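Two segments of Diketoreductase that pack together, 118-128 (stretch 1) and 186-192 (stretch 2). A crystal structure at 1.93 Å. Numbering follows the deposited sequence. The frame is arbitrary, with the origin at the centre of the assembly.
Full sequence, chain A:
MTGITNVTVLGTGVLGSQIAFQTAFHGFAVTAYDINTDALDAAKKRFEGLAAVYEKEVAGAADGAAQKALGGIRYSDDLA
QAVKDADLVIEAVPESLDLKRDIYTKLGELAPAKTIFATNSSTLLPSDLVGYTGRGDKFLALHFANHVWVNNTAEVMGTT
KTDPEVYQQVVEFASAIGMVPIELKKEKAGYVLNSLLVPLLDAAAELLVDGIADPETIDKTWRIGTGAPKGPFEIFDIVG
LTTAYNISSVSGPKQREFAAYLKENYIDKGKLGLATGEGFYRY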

# COMPACT_ATOMS: atom_id res chain seq x y z
N ALA A 118 14.20 -9.40 24.86
CA ALA A 118 13.50 -8.85 23.71
C ALA A 118 12.08 -9.43 23.62
O ALA A 118 11.90 -10.65 23.68
CB ALA A 118 14.29 -9.13 22.44
N THR A 119 11.09 -8.55 23.48
CA THR A 119 9.70 -8.97 23.31
C THR A 119 9.33 -9.02 21.82
O THR A 119 9.77 -8.17 21.05
CB THR A 119 8.74 -7.98 24.04
OG1 THR A 119 7.38 -8.38 23.83
CG2 THR A 119 8.94 -6.55 23.56
N ASN A 120 8.54 -10.03 21.43
CA ASN A 120 8.08 -10.14 20.04
C ASN A 120 6.66 -9.57 19.93
O ASN A 120 6.01 -9.72 18.89
CB ASN A 120 8.10 -11.62 19.59
CG ASN A 120 7.60 -11.80 18.16
OD1 ASN A 120 8.04 -11.12 17.24
ND2 ASN A 120 6.65 -12.72 17.98
N SER A 121 6.20 -8.89 20.98
CA SER A 121 4.79 -8.52 21.13
C SER A 121 4.25 -7.68 19.97
O SER A 121 4.87 -6.69 19.58
CB SER A 121 4.55 -7.79 22.46
OG SER A 121 3.17 -7.51 22.65
N SER A 122 3.09 -8.07 19.43
CA SER A 122 2.40 -7.29 18.40
C SER A 122 1.28 -6.41 18.97
O SER A 122 0.68 -5.64 18.22
CB SER A 122 1.80 -8.20 17.31
OG SER A 122 2.79 -8.84 16.52
N THR A 123 0.99 -6.51 20.26
CA THR A 123 -0.11 -5.73 20.83
C THR A 123 0.34 -4.86 22.00
O THR A 123 -0.38 -3.94 22.40
CB THR A 123 -1.24 -6.63 21.33
OG1 THR A 123 -0.76 -7.41 22.43
CG2 THR A 123 -1.69 -7.56 20.22
N LEU A 124 1.51 -5.14 22.55
CA LEU A 124 2.01 -4.40 23.70
C LEU A 124 3.31 -3.68 23.40
O LEU A 124 4.21 -4.24 22.76
CB LEU A 124 2.19 -5.33 24.89
CG LEU A 124 0.89 -5.66 25.63
CD1 LEU A 124 0.98 -6.94 26.44
CD2 LEU A 124 0.53 -4.45 26.49
N LEU A 125 3.40 -2.44 23.86
CA LEU A 125 4.61 -1.64 23.69
C LEU A 125 5.67 -1.99 24.73
O LEU A 125 5.34 -2.34 25.87
CB LEU A 125 4.26 -0.15 23.81
CG LEU A 125 3.32 0.44 22.76
CD1 LEU A 125 3.14 1.92 23.06
CD2 LEU A 125 3.96 0.27 21.39
N PRO A 126 6.95 -1.90 24.36
CA PRO A 126 8.00 -2.19 25.34
C PRO A 126 7.89 -1.28 26.56
O PRO A 126 8.30 -1.64 27.67
CB PRO A 126 9.29 -1.94 24.56
CG PRO A 126 8.90 -2.21 23.13
CD PRO A 126 7.50 -1.69 23.01
N SER A 127 7.29 -0.11 26.37
CA SER A 127 6.98 0.78 27.47
C SER A 127 5.92 0.22 28.39
O SER A 127 5.94 0.48 29.59
CB SER A 127 6.57 2.16 26.97
OG SER A 127 7.69 2.81 26.40
N ASP A 128 4.98 -0.54 27.84
CA ASP A 128 3.95 -1.19 28.65
C ASP A 128 4.56 -2.22 29.60
O ASP A 128 3.96 -2.56 30.63
CB ASP A 128 2.90 -1.88 27.77
CG ASP A 128 2.04 -0.89 26.99
OD1 ASP A 128 1.98 0.28 27.39
OD2 ASP A 128 1.43 -1.29 25.97
N LYS A 186 12.20 5.31 17.62
CA LYS A 186 11.32 5.63 18.73
C LYS A 186 10.20 4.60 18.74
O LYS A 186 9.92 3.97 17.72
CB LYS A 186 10.67 7.00 18.53
CG LYS A 186 11.60 8.19 18.47
CD LYS A 186 10.79 9.48 18.40
CE LYS A 186 11.68 10.71 18.35
NZ LYS A 186 10.88 11.97 18.29
N GLU A 187 9.53 4.44 19.87
CA GLU A 187 8.38 3.54 19.90
C GLU A 187 7.27 3.99 18.97
O GLU A 187 7.03 5.18 18.76
CB GLU A 187 7.80 3.40 21.29
CG GLU A 187 8.60 2.57 22.23
CD GLU A 187 7.80 2.28 23.47
OE1 GLU A 187 7.18 3.23 24.00
OE2 GLU A 187 7.74 1.11 23.88
N LYS A 188 6.59 2.99 18.43
CA LYS A 188 5.44 3.19 17.57
C LYS A 188 4.62 1.92 17.60
O LYS A 188 5.11 0.84 17.27
CB LYS A 188 5.91 3.49 16.14
CG LYS A 188 4.78 3.63 15.11
CD LYS A 188 3.92 4.87 15.33
CE LYS A 188 2.75 4.90 14.37
NZ LYS A 188 1.79 3.81 14.67
N ALA A 189 3.36 2.03 18.02
CA ALA A 189 2.49 0.87 18.00
C ALA A 189 2.35 0.40 16.56
O ALA A 189 2.14 1.21 15.66
CB ALA A 189 1.12 1.23 18.56
N GLY A 190 2.44 -0.91 16.38
CA GLY A 190 2.42 -1.48 15.04
C GLY A 190 3.75 -1.38 14.32
O GLY A 190 3.85 -1.72 13.14
N TYR A 191 4.79 -0.92 15.01
CA TYR A 191 6.12 -0.81 14.40
C TYR A 191 6.00 -0.07 13.06
O TYR A 191 5.24 0.91 12.96
CB TYR A 191 6.73 -2.22 14.21
CG TYR A 191 6.80 -3.03 15.51
CD1 TYR A 191 7.96 -3.05 16.27
CD2 TYR A 191 5.71 -3.76 15.96
CE1 TYR A 191 8.04 -3.79 17.48
CE2 TYR A 191 5.77 -4.50 17.16
CZ TYR A 191 6.94 -4.50 17.91
OH TYR A 191 7.01 -5.23 19.09
N VAL A 192 6.71 -0.55 12.05
CA VAL A 192 6.66 0.02 10.71
C VAL A 192 5.67 -0.71 9.79
O VAL A 192 4.76 -0.09 9.24
CB VAL A 192 8.06 0.04 10.03
CG1 VAL A 192 7.94 0.52 8.59
CG2 VAL A 192 9.00 0.98 10.80
O HOH W 1 5.35 -3.37 20.49

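The contact between the two segments is small and mainly polar, resting on two side chains of the second stretch, Glu-187 and Tyr-191, that hydrogen-bond to the first, with a modest apolar contact beside them. Together the stretches bury 357 Å², to which Glu-187 contributes the largest share.

The carboxylate of Glu-187 engages Ser-127 through both oxygens. OE2 accepts a hydrogen bond from the backbone N of Ser-127 at 2.8 Å, while OE1 accepts one from Ser-127 OG at 2.5 Å, a very short distance. Backbone and side chain of one serine are thus held by a single carboxylate. The same OE2 lies 2.9 Å from Pro-126 CD and 3.1 Å from Pro-126 N; the latter is no hydrogen bond, since the proline nitrogen has no hydrogen to share. Within the first stretch, Asp-128 OD2 accepts a hydrogen bond from Leu-125 N at 3.1 Å.

Tyr-191 makes the second polar link. Its CA-to-CB bond points sideways, but the ring carries the hydroxyl to the first stretch, where OH donates to Ser-121 O at 2.6 Å; the carbonyl oxygen sits at the ring edge, near its plane. Water 1 extends this link, donating to Leu-124 O at 2.7 Å and, more weakly, to Tyr-191 OH at 2.9 Å. The receiving loop is braced by Ser-121 OG, which accepts a hydrogen bond from Leu-124 N at 2.9 Å.

Leu-125 supplies the apolar part, its CD2 approaching Ala-189 CA at 3.7 Å and Ala-189 CB at 4.1 Å. Ala-189 belongs to a type II turn from Lys-188 to Tyr-191, closed by a hydrogen bond from Tyr-191 N to Lys-188 O at 2.9 Å. Gly-190 occupies this turn with a positive phi of 79°, a conformation that favours glycine.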